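Local coordinates for conserved hypothetical protein (Pyrococcus furiosus, PDB 1VK1) that is of unproven function but is predicted to be an ATP-binding kinase, perhaps related to serine kinase, with a ParB-like N-terminal domain and a SerK-like C-terminal part, at residues 52-57 against 83-88; 90-95 against 206-211. One frame throughout, in Å; residues are numbered along the deposited sequence.

Contact 1 (52-57 against 83-88); sequences KPMLLA and KRAPSV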
loop_
_atom_site.group_PDB
_atom_site.type_symbol
_atom_site.label_atom_id
_atom_site.label_comp_id
_atom_site.label_asym_id
_atom_site.label_seq_id
_atom_site.Cartn_x
_atom_site.Cartn_y
_atom_site.Cartn_z
ATOM N N LYS A 52 0.550 -11.391 -11.999
ATOM C CA LYS A 52 0.489 -9.938 -11.967
ATOM C C LYS A 52 1.906 -9.395 -11.901
ATOM O O LYS A 52 2.556 -9.503 -10.846
ATOM C CB LYS A 52 -0.330 -9.452 -10.752
ATOM C CG LYS A 52 -0.747 -7.998 -10.862
ATOM C CD LYS A 52 -1.672 -7.562 -9.714
ATOM C CE LYS A 52 -2.011 -6.068 -9.814
ATOM N NZ LYS A 52 -3.024 -5.637 -8.795
ATOM N N PRO A 53 2.415 -8.803 -12.993
ATOM C CA PRO A 53 3.832 -8.415 -13.016
ATOM C C PRO A 53 4.128 -7.336 -11.989
ATOM O O PRO A 53 3.264 -6.518 -11.671
ATOM C CB PRO A 53 4.033 -7.868 -14.430
ATOM C CG PRO A 53 2.682 -7.412 -14.857
ATOM C CD PRO A 53 1.718 -8.417 -14.243
ATOM N N MET A 54 5.342 -7.335 -11.482
ATOM C CA MET A 54 5.830 -6.196 -10.737
ATOM C C MET A 54 5.803 -4.978 -11.634
ATOM O O MET A 54 6.033 -5.097 -12.833
ATOM C CB MET A 54 7.269 -6.427 -10.307
ATOM C CG MET A 54 7.507 -7.635 -9.392
ATOM S SD MET A 54 6.723 -7.462 -7.740
ATOM C CE MET A 54 7.583 -5.979 -7.162
ATOM N N LEU A 55 5.558 -3.813 -11.057
ATOM C CA LEU A 55 5.831 -2.537 -11.736
ATOM C C LEU A 55 7.012 -1.909 -11.047
ATOM O O LEU A 55 6.999 -1.750 -9.820
ATOM C CB LEU A 55 4.630 -1.572 -11.681
ATOM C CG LEU A 55 3.331 -2.121 -12.247
ATOM C CD1 LEU A 55 2.219 -1.049 -12.153
ATOM C CD2 LEU A 55 3.498 -2.631 -13.661
ATOM N N LEU A 56 8.044 -1.590 -11.842
ATOM C CA LEU A 56 9.305 -1.089 -11.349
ATOM C C LEU A 56 9.711 0.169 -12.083
ATOM O O LEU A 56 9.286 0.407 -13.207
ATOM C CB LEU A 56 10.413 -2.120 -11.591
ATOM C CG LEU A 56 10.230 -3.509 -10.978
ATOM C CD1 LEU A 56 11.448 -4.371 -11.367
ATOM C CD2 LEU A 56 10.058 -3.473 -9.492
ATOM N N ALA A 57 10.596 0.940 -11.470
ATOM C CA ALA A 57 11.239 2.087 -12.123
ATOM C C ALA A 57 12.680 2.142 -11.675
ATOM O O ALA A 57 12.973 1.983 -10.497
ATOM C CB ALA A 57 10.540 3.378 -11.767
ATOM N N LYS A 83 14.047 -16.137 -6.718
ATOM C CA LYS A 83 15.138 -15.298 -7.176
ATOM C C LYS A 83 14.736 -14.133 -8.053
ATOM O O LYS A 83 15.423 -13.129 -8.055
ATOM C CB LYS A 83 16.142 -16.139 -7.968
ATOM N N ARG A 84 13.661 -14.276 -8.830
ATOM C CA ARG A 84 13.315 -13.286 -9.833
ATOM C C ARG A 84 11.810 -13.140 -9.922
ATOM O O ARG A 84 11.074 -14.002 -9.435
ATOM C CB ARG A 84 13.889 -13.693 -11.198
ATOM C CG ARG A 84 13.272 -15.004 -11.760
ATOM C CD ARG A 84 13.877 -15.510 -13.066
ATOM N NE ARG A 84 15.232 -16.005 -12.887
ATOM C CZ ARG A 84 15.517 -17.198 -12.406
ATOM N NH1 ARG A 84 14.544 -18.047 -12.052
ATOM N NH2 ARG A 84 16.792 -17.551 -12.252
ATOM N N ALA A 85 11.358 -12.057 -10.549
ATOM C CA ALA A 85 9.945 -11.910 -10.833
ATOM C C ALA A 85 9.762 -11.187 -12.157
ATOM O O ALA A 85 10.508 -10.262 -12.481
ATOM C CB ALA A 85 9.222 -11.145 -9.736
ATOM N N PRO A 86 8.733 -11.566 -12.923
ATOM C CA PRO A 86 8.383 -10.824 -14.130
ATOM C C PRO A 86 7.919 -9.411 -13.794
ATOM O O PRO A 86 7.120 -9.229 -12.877
ATOM C CB PRO A 86 7.229 -11.622 -14.719
ATOM C CG PRO A 86 6.645 -12.371 -13.614
ATOM C CD PRO A 86 7.776 -12.658 -12.649
ATOM N N SER A 87 8.435 -8.452 -14.544
ATOM C CA SER A 87 8.325 -7.053 -14.232
ATOM C C SER A 87 8.100 -6.202 -15.482
ATOM O O SER A 87 8.584 -6.508 -16.563
ATOM C CB SER A 87 9.608 -6.583 -13.536
ATOM O OG SER A 87 9.894 -7.316 -12.354
ATOM N N VAL A 88 7.396 -5.100 -15.283
ATOM C CA VAL A 88 7.254 -4.061 -16.287
ATOM C C VAL A 88 8.052 -2.882 -15.772
ATOM O O VAL A 88 7.841 -2.447 -14.645
ATOM C CB VAL A 88 5.770 -3.688 -16.502
ATOM C CG1 VAL A 88 5.628 -2.466 -17.444
ATOM C CG2 VAL A 88 5.006 -4.872 -17.052
#
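Met54 pairs with Ser87 and Leu55 with Val88 in two parallel bridges whose strand segments cross at 57°. Three bonds join the backbones: Met54 N to Pro86 O, Val88 N to Met54 O (2.8 Å) and Leu56 N to Val88 O. The tightest packing surrounds the Ser87 hydroxyl. With OG anti to the carbonyl carbon (chi1 -58°), it touches Met54 CB at 3.4 Å and Leu56 CD1 at 3.5 Å, while donating to Ala85 O from above that carbonyl plane. An alanine in place of Ser87 would probably leave Ala85 O without this donor and a small gap beside Met54 CB and Leu56 CD1. These are the two inner strands of the four-stranded mixed sheet in the ParB-like domain, joined in sequence through strand 65-67 and helix 71-80. On the opposite face, Val88 lies beside Leu55, its CB 3.8 Å from Leu55 CD2. Val88 CG2 meets the Pro53 ring more loosely, 4.1 Å from Pro53 CG. Beyond this pairing the segments part: Lys52 is exposed and its side chain touches Arg73, and partly exposed Arg84 turns to the C terminus, where NH1 bonds Asp240 O and Phe242 O.

Contact 2 (90-95 against 206-211); sequences LDYFDE and EEVMEL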
loop_
_atom_site.group_PDB
_atom_site.type_symbol
_atom_site.label_atom_id
_atom_site.label_comp_id
_atom_site.label_asym_id
_atom_site.label_seq_id
_atom_site.Cartn_x
_atom_site.Cartn_y
_atom_site.Cartn_z
ATOM N N LEU A 90 8.943 0.991 -15.909
ATOM C CA LEU A 90 8.301 2.260 -16.197
ATOM C C LEU A 90 9.315 3.395 -16.108
ATOM O O LEU A 90 10.322 3.293 -15.393
ATOM C CB LEU A 90 7.238 2.533 -15.105
ATOM C CG LEU A 90 6.162 1.511 -14.844
ATOM C CD1 LEU A 90 5.323 1.919 -13.641
ATOM C CD2 LEU A 90 5.280 1.349 -16.047
ATOM N N ASP A 91 9.038 4.490 -16.822
ATOM C CA ASP A 91 9.682 5.768 -16.543
ATOM C C ASP A 91 8.804 6.442 -15.498
ATOM O O ASP A 91 7.712 6.887 -15.810
ATOM C CB ASP A 91 9.776 6.619 -17.814
ATOM C CG ASP A 91 10.278 8.052 -17.542
ATOM O OD1 ASP A 91 10.602 8.391 -16.360
ATOM O OD2 ASP A 91 10.373 8.903 -18.454
ATOM N N TYR A 92 9.294 6.509 -14.275
ATOM C CA TYR A 92 8.460 6.933 -13.148
ATOM C C TYR A 92 7.926 8.363 -13.332
ATOM O O TYR A 92 6.803 8.654 -12.947
ATOM C CB TYR A 92 9.239 6.813 -11.853
ATOM C CG TYR A 92 8.366 6.873 -10.625
ATOM C CD1 TYR A 92 7.268 5.995 -10.470
ATOM C CD2 TYR A 92 8.623 7.769 -9.609
ATOM C CE1 TYR A 92 6.461 6.045 -9.340
ATOM C CE2 TYR A 92 7.825 7.814 -8.487
ATOM C CZ TYR A 92 6.737 6.950 -8.357
ATOM O OH TYR A 92 5.941 6.993 -7.240
ATOM N N PHE A 93 8.714 9.236 -13.971
ATOM C CA PHE A 93 8.339 10.662 -14.084
ATOM C C PHE A 93 7.661 11.000 -15.391
ATOM O O PHE A 93 7.438 12.164 -15.704
ATOM C CB PHE A 93 9.536 11.537 -13.754
ATOM C CG PHE A 93 9.901 11.477 -12.305
ATOM C CD1 PHE A 93 9.078 12.083 -11.342
ATOM C CD2 PHE A 93 11.016 10.770 -11.880
ATOM C CE1 PHE A 93 9.377 12.012 -10.003
ATOM C CE2 PHE A 93 11.319 10.695 -10.518
ATOM C CZ PHE A 93 10.500 11.325 -9.585
ATOM N N ASP A 94 7.262 9.971 -16.118
ATOM C CA ASP A 94 6.336 10.136 -17.201
ATOM C C ASP A 94 4.999 10.613 -16.617
ATOM O O ASP A 94 4.553 10.095 -15.575
ATOM C CB ASP A 94 6.167 8.809 -17.939
ATOM C CG ASP A 94 5.374 8.947 -19.209
ATOM O OD1 ASP A 94 5.997 8.948 -20.291
ATOM O OD2 ASP A 94 4.130 9.070 -19.233
ATOM N N GLU A 95 4.362 11.587 -17.273
ATOM C CA GLU A 95 3.094 12.162 -16.794
ATOM C C GLU A 95 1.945 11.147 -16.722
ATOM O O GLU A 95 0.985 11.348 -15.990
ATOM C CB GLU A 95 2.683 13.388 -17.642
ATOM C CG GLU A 95 3.409 14.670 -17.262
ATOM C CD GLU A 95 3.037 15.161 -15.872
ATOM O OE1 GLU A 95 1.850 15.498 -15.644
ATOM O OE2 GLU A 95 3.928 15.206 -15.005
ATOM N N GLU A 206 7.719 12.600 -6.590
ATOM C CA GLU A 206 8.999 13.090 -6.136
ATOM C C GLU A 206 9.299 12.666 -4.690
ATOM O O GLU A 206 10.431 12.294 -4.379
ATOM C CB GLU A 206 9.081 14.627 -6.308
ATOM C CG GLU A 206 9.147 15.104 -7.775
ATOM C CD GLU A 206 7.821 15.051 -8.554
ATOM O OE1 GLU A 206 6.705 14.863 -7.946
ATOM O OE2 GLU A 206 7.906 15.215 -9.820
ATOM N N GLU A 207 8.289 12.713 -3.817
ATOM C CA GLU A 207 8.444 12.265 -2.440
ATOM C C GLU A 207 8.738 10.759 -2.357
ATOM O O GLU A 207 9.523 10.338 -1.538
ATOM C CB GLU A 207 7.221 12.640 -1.616
ATOM C CG GLU A 207 7.148 14.145 -1.342
ATOM C CD GLU A 207 5.814 14.619 -0.796
ATOM O OE1 GLU A 207 4.816 13.911 -0.937
ATOM O OE2 GLU A 207 5.790 15.761 -0.262
ATOM N N VAL A 208 8.082 9.968 -3.201
ATOM C CA VAL A 208 8.330 8.517 -3.229
ATOM C C VAL A 208 9.773 8.233 -3.635
ATOM O O VAL A 208 10.475 7.473 -2.956
ATOM C CB VAL A 208 7.354 7.791 -4.201
ATOM C CG1 VAL A 208 7.749 6.298 -4.359
ATOM C CG2 VAL A 208 5.945 7.877 -3.730
ATOM N N MET A 209 10.230 8.856 -4.712
ATOM C CA MET A 209 11.579 8.608 -5.174
ATOM C C MET A 209 12.617 9.134 -4.155
ATOM O O MET A 209 13.635 8.485 -3.891
ATOM C CB MET A 209 11.788 9.218 -6.553
ATOM C CG MET A 209 13.124 8.891 -7.171
ATOM S SD MET A 209 13.439 7.131 -7.507
ATOM C CE MET A 209 12.514 6.905 -9.015
ATOM N N GLU A 210 12.348 10.289 -3.544
ATOM C CA GLU A 210 13.253 10.801 -2.504
ATOM C C GLU A 210 13.355 9.841 -1.320
ATOM O O GLU A 210 14.438 9.611 -0.769
ATOM C CB GLU A 210 12.788 12.198 -2.040
ATOM C CG GLU A 210 13.562 12.812 -0.884
ATOM N N LEU A 211 12.232 9.248 -0.932
ATOM C CA LEU A 211 12.227 8.333 0.181
ATOM C C LEU A 211 13.057 7.082 -0.132
ATOM O O LEU A 211 13.882 6.647 0.682
ATOM C CB LEU A 211 10.788 7.954 0.575
ATOM C CG LEU A 211 10.687 7.437 2.005
ATOM C CD1 LEU A 211 10.860 8.617 2.996
ATOM C CD2 LEU A 211 9.373 6.752 2.238
#
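Tyr92 and Phe93 are the middle residues of a type I turn from Asp91 to Asp94, set against one side of the helical segment 206-211. The backbones stay well apart, with Phe93 CA 8.3 Å from Glu206 CA, and no hydrogen bond crosses between the segments, so side chains make the contact. Asp91 OD1 takes Phe93 N in an Asx turn, and Asp94 N bonds back to Asp91 O, which steadies the loop carrying both rings. Tyr92 has CG anti to its backbone N (chi1 -165°), and the Tyr92 and Val208 side chains cross at about a right angle, Tyr92 OH lying 3.4 Å from Val208 CB. That hydroxyl is hydrogen-bonded to His225 NE2, so its polar end is satisfied although it rests on an aliphatic side chain. The loop follows strand 84-90 of the ParB-like domain and packs on helix 205-213, whose Val208 side chain is about 8 Å from a bound sodium ion. Met209 and Tyr92 pass each other pointing opposite ways, which brings Met209 CE to 4.0 Å from Tyr92 CD2. Met209 CB sits at the edge of the Phe93 ring, 3.9 Å from Phe93 CZ. Glu206 and Phe93 are both exposed; the bend at chi2 (76°) brings Glu206 CD back toward Phe93, and Glu206 OE2 lies 3.5 Å from Phe93 CE1, with ring and carboxylate planes 41° apart.

Overall arrangement
From the N terminus, after the short strand 13-14, the chain lays down edge strand 19-22, then helix 34-47 and strand 54-58. Contact 1 closes the loop that runs out through strand 65-67 and helix 71-80 and returns with strand 84-90, placing that strand between 19-22 and 54-58. Only after it closes does contact 2 open, so the two are in series, neither nested nor crossed. They are linked where strand 84-90 ends: Leu90 N probably bonds Leu56 O, and Ala57 CB packs on Tyr92 CB. Contact 2 then spans 110 residues, including the antiparallel sheet, to attach helix 205-213 to the loop after strand 84-90. The contact centres lie about 17 Å apart.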